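Local coordinates for CYCLIN domain-containing protein (Chaetomium thermophilum, PDB 6Z3U) that probably acts as the cyclin H-type regulatory subunit of a CDK-activating kinase complex, binding and helping to activate its cyclin-dependent kinase, at residues A[125-137]-A[354-368]. Sequence-based numbering, arbitrary orientation.
Sequences NSIMTYPPQEMLL and RKKLNKCRDPDRWNL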
loop_
_atom_site.group_PDB
_atom_site.type_symbol
_atom_site.label_atom_id
_atom_site.label_comp_id
_atom_site.label_asym_id
_atom_site.label_seq_id
_atom_site.Cartn_x
_atom_site.Cartn_y
_atom_site.Cartn_z
ATOM N N ASN A 125 3.395 4.225 22.275
ATOM C CA ASN A 125 4.547 3.931 23.110
ATOM C C ASN A 125 5.128 5.238 23.624
ATOM O O ASN A 125 5.004 6.285 22.982
ATOM C CB ASN A 125 5.619 3.153 22.338
ATOM C CG ASN A 125 5.124 1.811 21.850
ATOM O OD1 ASN A 125 4.513 1.051 22.601
ATOM N ND2 ASN A 125 5.374 1.516 20.584
ATOM N N SER A 126 5.742 5.172 24.796
ATOM C CA SER A 126 6.342 6.341 25.418
ATOM C C SER A 126 7.812 6.451 25.049
ATOM O O SER A 126 8.481 5.451 24.781
ATOM C CB SER A 126 6.193 6.283 26.939
ATOM O OG SER A 126 7.287 6.933 27.562
ATOM N N ILE A 127 8.314 7.689 25.035
ATOM C CA ILE A 127 9.725 7.933 24.757
ATOM C C ILE A 127 10.619 7.340 25.837
ATOM O O ILE A 127 11.795 7.058 25.581
ATOM C CB ILE A 127 9.967 9.449 24.611
ATOM C CG1 ILE A 127 9.396 9.954 23.286
ATOM C CG2 ILE A 127 11.450 9.772 24.698
ATOM C CD1 ILE A 127 10.267 9.645 22.085
ATOM N N MET A 128 10.098 7.161 27.050
ATOM C CA MET A 128 10.867 6.567 28.135
ATOM C C MET A 128 10.991 5.053 28.017
ATOM O O MET A 128 11.707 4.447 28.822
ATOM C CB MET A 128 10.224 6.917 29.480
ATOM C CG MET A 128 10.189 8.398 29.774
ATOM S SD MET A 128 9.443 8.772 31.368
ATOM C CE MET A 128 7.709 8.871 30.940
ATOM N N THR A 129 10.315 4.432 27.048
ATOM C CA THR A 129 10.353 2.986 26.860
ATOM C C THR A 129 11.329 2.559 25.769
ATOM O O THR A 129 12.122 1.636 25.978
ATOM C CB THR A 129 8.950 2.463 26.531
ATOM O OG1 THR A 129 7.994 3.076 27.404
ATOM C CG2 THR A 129 8.887 0.955 26.707
ATOM N N TYR A 130 11.285 3.205 24.604
ATOM C CA TYR A 130 12.150 2.863 23.483
ATOM C C TYR A 130 12.902 4.097 23.002
ATOM O O TYR A 130 12.352 5.206 23.013
ATOM C CB TYR A 130 11.336 2.259 22.330
ATOM C CG TYR A 130 10.562 1.016 22.717
ATOM C CD1 TYR A 130 11.220 -0.172 23.011
ATOM C CD2 TYR A 130 9.174 1.030 22.788
ATOM C CE1 TYR A 130 10.517 -1.313 23.363
ATOM C CE2 TYR A 130 8.462 -0.106 23.142
ATOM C CZ TYR A 130 9.138 -1.275 23.428
ATOM O OH TYR A 130 8.433 -2.407 23.780
ATOM N N PRO A 131 14.147 3.937 22.557
ATOM C CA PRO A 131 15.007 5.105 22.293
ATOM C C PRO A 131 14.610 5.828 21.020
ATOM O O PRO A 131 14.690 5.258 19.923
ATOM C CB PRO A 131 16.409 4.488 22.162
ATOM C CG PRO A 131 16.173 3.083 21.736
ATOM C CD PRO A 131 14.830 2.662 22.270
ATOM N N PRO A 132 14.211 7.102 21.116
ATOM C CA PRO A 132 13.853 7.839 19.891
ATOM C C PRO A 132 15.023 8.052 18.948
ATOM O O PRO A 132 14.807 8.194 17.739
ATOM C CB PRO A 132 13.311 9.173 20.425
ATOM C CG PRO A 132 13.915 9.320 21.775
ATOM C CD PRO A 132 14.046 7.930 22.324
ATOM N N GLN A 133 16.254 8.093 19.460
ATOM C CA GLN A 133 17.406 8.254 18.584
ATOM C C GLN A 133 17.517 7.093 17.605
ATOM O O GLN A 133 17.959 7.278 16.466
ATOM C CB GLN A 133 18.684 8.368 19.417
ATOM C CG GLN A 133 19.899 8.836 18.639
ATOM C CD GLN A 133 19.936 10.344 18.481
ATOM O OE1 GLN A 133 19.833 11.084 19.461
ATOM N NE2 GLN A 133 20.072 10.808 17.244
ATOM N N GLU A 134 17.118 5.894 18.029
ATOM C CA GLU A 134 17.169 4.706 17.188
ATOM C C GLU A 134 15.907 4.549 16.345
ATOM O O GLU A 134 15.991 4.288 15.141
ATOM C CB GLU A 134 17.383 3.460 18.053
ATOM C CG GLU A 134 18.680 3.468 18.856
ATOM C CD GLU A 134 19.915 3.476 17.972
ATOM O OE1 GLU A 134 20.425 4.578 17.671
ATOM O OE2 GLU A 134 20.362 2.384 17.561
ATOM N N MET A 135 14.732 4.695 16.962
ATOM C CA MET A 135 13.486 4.592 16.212
ATOM C C MET A 135 13.434 5.579 15.054
ATOM O O MET A 135 12.698 5.349 14.089
ATOM C CB MET A 135 12.291 4.822 17.140
ATOM C CG MET A 135 12.108 3.761 18.219
ATOM S SD MET A 135 11.814 2.098 17.579
ATOM C CE MET A 135 13.478 1.441 17.586
ATOM N N LEU A 136 14.195 6.672 15.127
ATOM C CA LEU A 136 14.257 7.611 14.012
ATOM C C LEU A 136 14.758 6.919 12.750
ATOM O O LEU A 136 14.157 7.044 11.677
ATOM C CB LEU A 136 15.155 8.793 14.385
ATOM C CG LEU A 136 15.369 9.900 13.352
ATOM C CD1 LEU A 136 15.788 11.179 14.060
ATOM C CD2 LEU A 136 16.406 9.516 12.309
ATOM N N LEU A 137 15.860 6.176 12.865
ATOM C CA LEU A 137 16.394 5.462 11.711
ATOM C C LEU A 137 15.464 4.338 11.274
ATOM O O LEU A 137 15.318 4.076 10.075
ATOM C CB LEU A 137 17.781 4.912 12.038
ATOM C CG LEU A 137 18.932 5.909 11.911
ATOM C CD1 LEU A 137 20.181 5.391 12.604
ATOM C CD2 LEU A 137 19.210 6.189 10.446
ATOM N N ARG A 354 16.788 15.559 27.446
ATOM C CA ARG A 354 17.530 14.326 27.210
ATOM C C ARG A 354 18.248 13.851 28.468
ATOM O O ARG A 354 18.367 12.640 28.687
ATOM C CB ARG A 354 18.522 14.525 26.060
ATOM C CG ARG A 354 17.861 15.040 24.785
ATOM C CD ARG A 354 18.817 15.147 23.598
ATOM N NE ARG A 354 19.408 13.863 23.222
ATOM C CZ ARG A 354 20.692 13.538 23.372
ATOM N NH1 ARG A 354 21.112 12.338 22.993
ATOM N NH2 ARG A 354 21.561 14.404 23.880
ATOM N N LYS A 355 18.726 14.776 29.309
ATOM C CA LYS A 355 19.362 14.354 30.554
ATOM C C LYS A 355 18.339 13.807 31.545
ATOM O O LYS A 355 18.617 12.838 32.259
ATOM C CB LYS A 355 20.138 15.503 31.199
ATOM C CG LYS A 355 21.245 14.994 32.121
ATOM C CD LYS A 355 21.888 16.089 32.961
ATOM C CE LYS A 355 22.949 16.857 32.199
ATOM N NZ LYS A 355 23.530 17.936 33.046
ATOM N N LYS A 356 17.153 14.417 31.608
ATOM C CA LYS A 356 16.108 13.876 32.470
ATOM C C LYS A 356 15.689 12.492 31.994
ATOM O O LYS A 356 15.386 11.611 32.807
ATOM C CB LYS A 356 14.914 14.833 32.511
ATOM C CG LYS A 356 13.861 14.468 33.551
ATOM C CD LYS A 356 12.624 15.359 33.456
ATOM C CE LYS A 356 12.890 16.761 33.986
ATOM N NZ LYS A 356 11.628 17.540 34.150
ATOM N N LEU A 357 15.680 12.283 30.676
ATOM C CA LEU A 357 15.309 10.987 30.121
ATOM C C LEU A 357 16.392 9.940 30.354
ATOM O O LEU A 357 16.090 8.744 30.438
ATOM C CB LEU A 357 15.031 11.137 28.624
ATOM C CG LEU A 357 14.637 9.889 27.835
ATOM C CD1 LEU A 357 13.351 9.287 28.372
ATOM C CD2 LEU A 357 14.496 10.225 26.359
ATOM N N ASN A 358 17.650 10.369 30.472
ATOM C CA ASN A 358 18.764 9.434 30.574
ATOM C C ASN A 358 18.804 8.708 31.911
ATOM O O ASN A 358 19.498 7.692 32.025
ATOM C CB ASN A 358 20.080 10.181 30.345
ATOM C CG ASN A 358 21.277 9.256 30.285
ATOM O OD1 ASN A 358 21.347 8.362 29.443
ATOM N ND2 ASN A 358 22.240 9.478 31.170
ATOM N N LYS A 359 18.086 9.198 32.919
ATOM C CA LYS A 359 18.120 8.607 34.249
ATOM C C LYS A 359 16.806 7.955 34.659
ATOM O O LYS A 359 16.747 7.343 35.730
ATOM C CB LYS A 359 18.524 9.665 35.287
ATOM C CG LYS A 359 17.893 11.039 35.097
ATOM C CD LYS A 359 18.587 12.081 35.967
ATOM C CE LYS A 359 18.109 13.488 35.647
ATOM N NZ LYS A 359 18.962 14.529 36.277
ATOM N N CYS A 360 15.757 8.057 33.842
ATOM C CA CYS A 360 14.477 7.430 34.149
ATOM C C CYS A 360 14.013 6.486 33.047
ATOM O O CYS A 360 12.860 6.042 33.069
ATOM C CB CYS A 360 13.405 8.494 34.398
ATOM S SG CYS A 360 12.890 9.378 32.912
ATOM N N ARG A 361 14.879 6.171 32.087
ATOM C CA ARG A 361 14.503 5.318 30.971
ATOM C C ARG A 361 14.372 3.860 31.412
ATOM O O ARG A 361 14.892 3.442 32.451
ATOM C CB ARG A 361 15.537 5.423 29.851
ATOM C CG ARG A 361 16.942 5.014 30.270
ATOM C CD ARG A 361 17.932 5.213 29.140
ATOM N NE ARG A 361 19.294 4.836 29.510
ATOM C CZ ARG A 361 19.727 3.582 29.590
ATOM N NH1 ARG A 361 18.903 2.570 29.348
ATOM N NH2 ARG A 361 20.986 3.336 29.924
ATOM N N ASP A 362 13.662 3.088 30.603
ATOM C CA ASP A 362 13.505 1.659 30.856
ATOM C C ASP A 362 14.854 0.966 30.709
ATOM O O ASP A 362 15.493 1.098 29.657
ATOM C CB ASP A 362 12.491 1.067 29.882
ATOM C CG ASP A 362 12.041 -0.326 30.276
ATOM O OD1 ASP A 362 12.898 -1.141 30.679
ATOM O OD2 ASP A 362 10.828 -0.608 30.177
ATOM N N PRO A 363 15.330 0.229 31.718
ATOM C CA PRO A 363 16.672 -0.363 31.607
ATOM C C PRO A 363 16.749 -1.562 30.676
ATOM O O PRO A 363 17.822 -1.817 30.112
ATOM C CB PRO A 363 17.001 -0.757 33.054
ATOM C CG PRO A 363 15.677 -0.973 33.691
ATOM C CD PRO A 363 14.729 -0.003 33.044
ATOM N N ASP A 364 15.662 -2.315 30.501
ATOM C CA ASP A 364 15.708 -3.542 29.712
ATOM C C ASP A 364 15.402 -3.311 28.237
ATOM O O ASP A 364 15.975 -3.987 27.375
ATOM C CB ASP A 364 14.725 -4.564 30.279
ATOM C CG ASP A 364 14.882 -4.749 31.766
ATOM O OD1 ASP A 364 16.005 -5.065 32.209
ATOM O OD2 ASP A 364 13.885 -4.575 32.495
ATOM N N ARG A 365 14.500 -2.384 27.925
ATOM C CA ARG A 365 14.059 -2.182 26.555
ATOM C C ARG A 365 14.866 -1.138 25.793
ATOM O O ARG A 365 14.742 -1.066 24.565
ATOM C CB ARG A 365 12.582 -1.771 26.517
ATOM C CG ARG A 365 11.592 -2.836 26.958
ATOM C CD ARG A 365 10.168 -2.301 26.825
ATOM N NE ARG A 365 9.195 -3.342 26.495
ATOM C CZ ARG A 365 8.484 -4.040 27.374
ATOM N NH1 ARG A 365 7.630 -4.956 26.939
ATOM N NH2 ARG A 365 8.622 -3.832 28.678
ATOM N N TRP A 366 15.687 -0.334 26.467
ATOM C CA TRP A 366 16.388 0.733 25.760
ATOM C C TRP A 366 17.362 0.160 24.736
ATOM O O TRP A 366 17.515 0.710 23.639
ATOM C CB TRP A 366 17.118 1.632 26.754
ATOM C CG TRP A 366 17.385 3.011 26.231
ATOM C CD1 TRP A 366 18.566 3.496 25.751
ATOM C CD2 TRP A 366 16.444 4.090 26.146
ATOM N NE1 TRP A 366 18.419 4.811 25.374
ATOM C CE2 TRP A 366 17.126 5.199 25.609
ATOM C CE3 TRP A 366 15.092 4.226 26.478
ATOM C CZ2 TRP A 366 16.500 6.425 25.387
ATOM C CZ3 TRP A 366 14.473 5.445 26.261
ATOM C CH2 TRP A 366 15.178 6.527 25.719
ATOM N N ASN A 367 18.028 -0.943 25.073
ATOM C CA ASN A 367 18.967 -1.593 24.160
ATOM C C ASN A 367 18.170 -2.538 23.268
ATOM O O ASN A 367 17.809 -3.645 23.677
ATOM C CB ASN A 367 20.051 -2.335 24.930
ATOM C CG ASN A 367 21.180 -2.805 24.036
ATOM O OD1 ASN A 367 20.977 -3.087 22.857
ATOM N ND2 ASN A 367 22.379 -2.886 24.592
ATOM N N LEU A 368 17.902 -2.097 22.038
ATOM C CA LEU A 368 17.078 -2.887 21.129
ATOM C C LEU A 368 17.757 -4.199 20.762
ATOM O O LEU A 368 17.102 -5.244 20.682
ATOM C CB LEU A 368 16.773 -2.074 19.874
ATOM C CG LEU A 368 16.139 -0.709 20.137
ATOM C CD1 LEU A 368 16.137 0.119 18.863
ATOM C CD2 LEU A 368 14.731 -0.861 20.688
#
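Pro-131 lies against the indole of Trp-366: its CB stands 3.9 Å from the centroid of the five-membered ring and 23° off the ring normal, a CH-pi contact over one face. The opposite face is covered by CD of Arg-361, from the same segment as the indole. CG of Trp-366 is anti to its backbone N (chi1 -157°), which swings the benzo edge toward residues 127-129, where CZ3 meets O of Ile-127. Replacing this tryptophan with alanine would probably leave Pro-131 without its aromatic platform and open a gap between the two loops. Apolar packing continues on both flanks: CD2 of Leu-357 meets CG2 of Ile-127 at 3.5 Å, the two side chains crossing at about a right angle, while CD2 of Leu-368 lies 3.9 Å from CD of Pro-131 and its CD1 touches CE of Met-135. Beside the indole edge, N of Asp-362 donates to O of Met-128 (3.0 Å). At the polar edge, NE of Arg-365 donates to OH of Tyr-130 (3.0 Å), with the hydroxyl 26° out of the guanidinium plane; NH1 forms a salt bridge with Glu-82 of the kinase chain. The contact thus joins the C-terminal region between helices 343-358 and 368-380 to the loop linking helices 108-124 and 132-146 of the all-helical cyclin fold, beside the kinase interface.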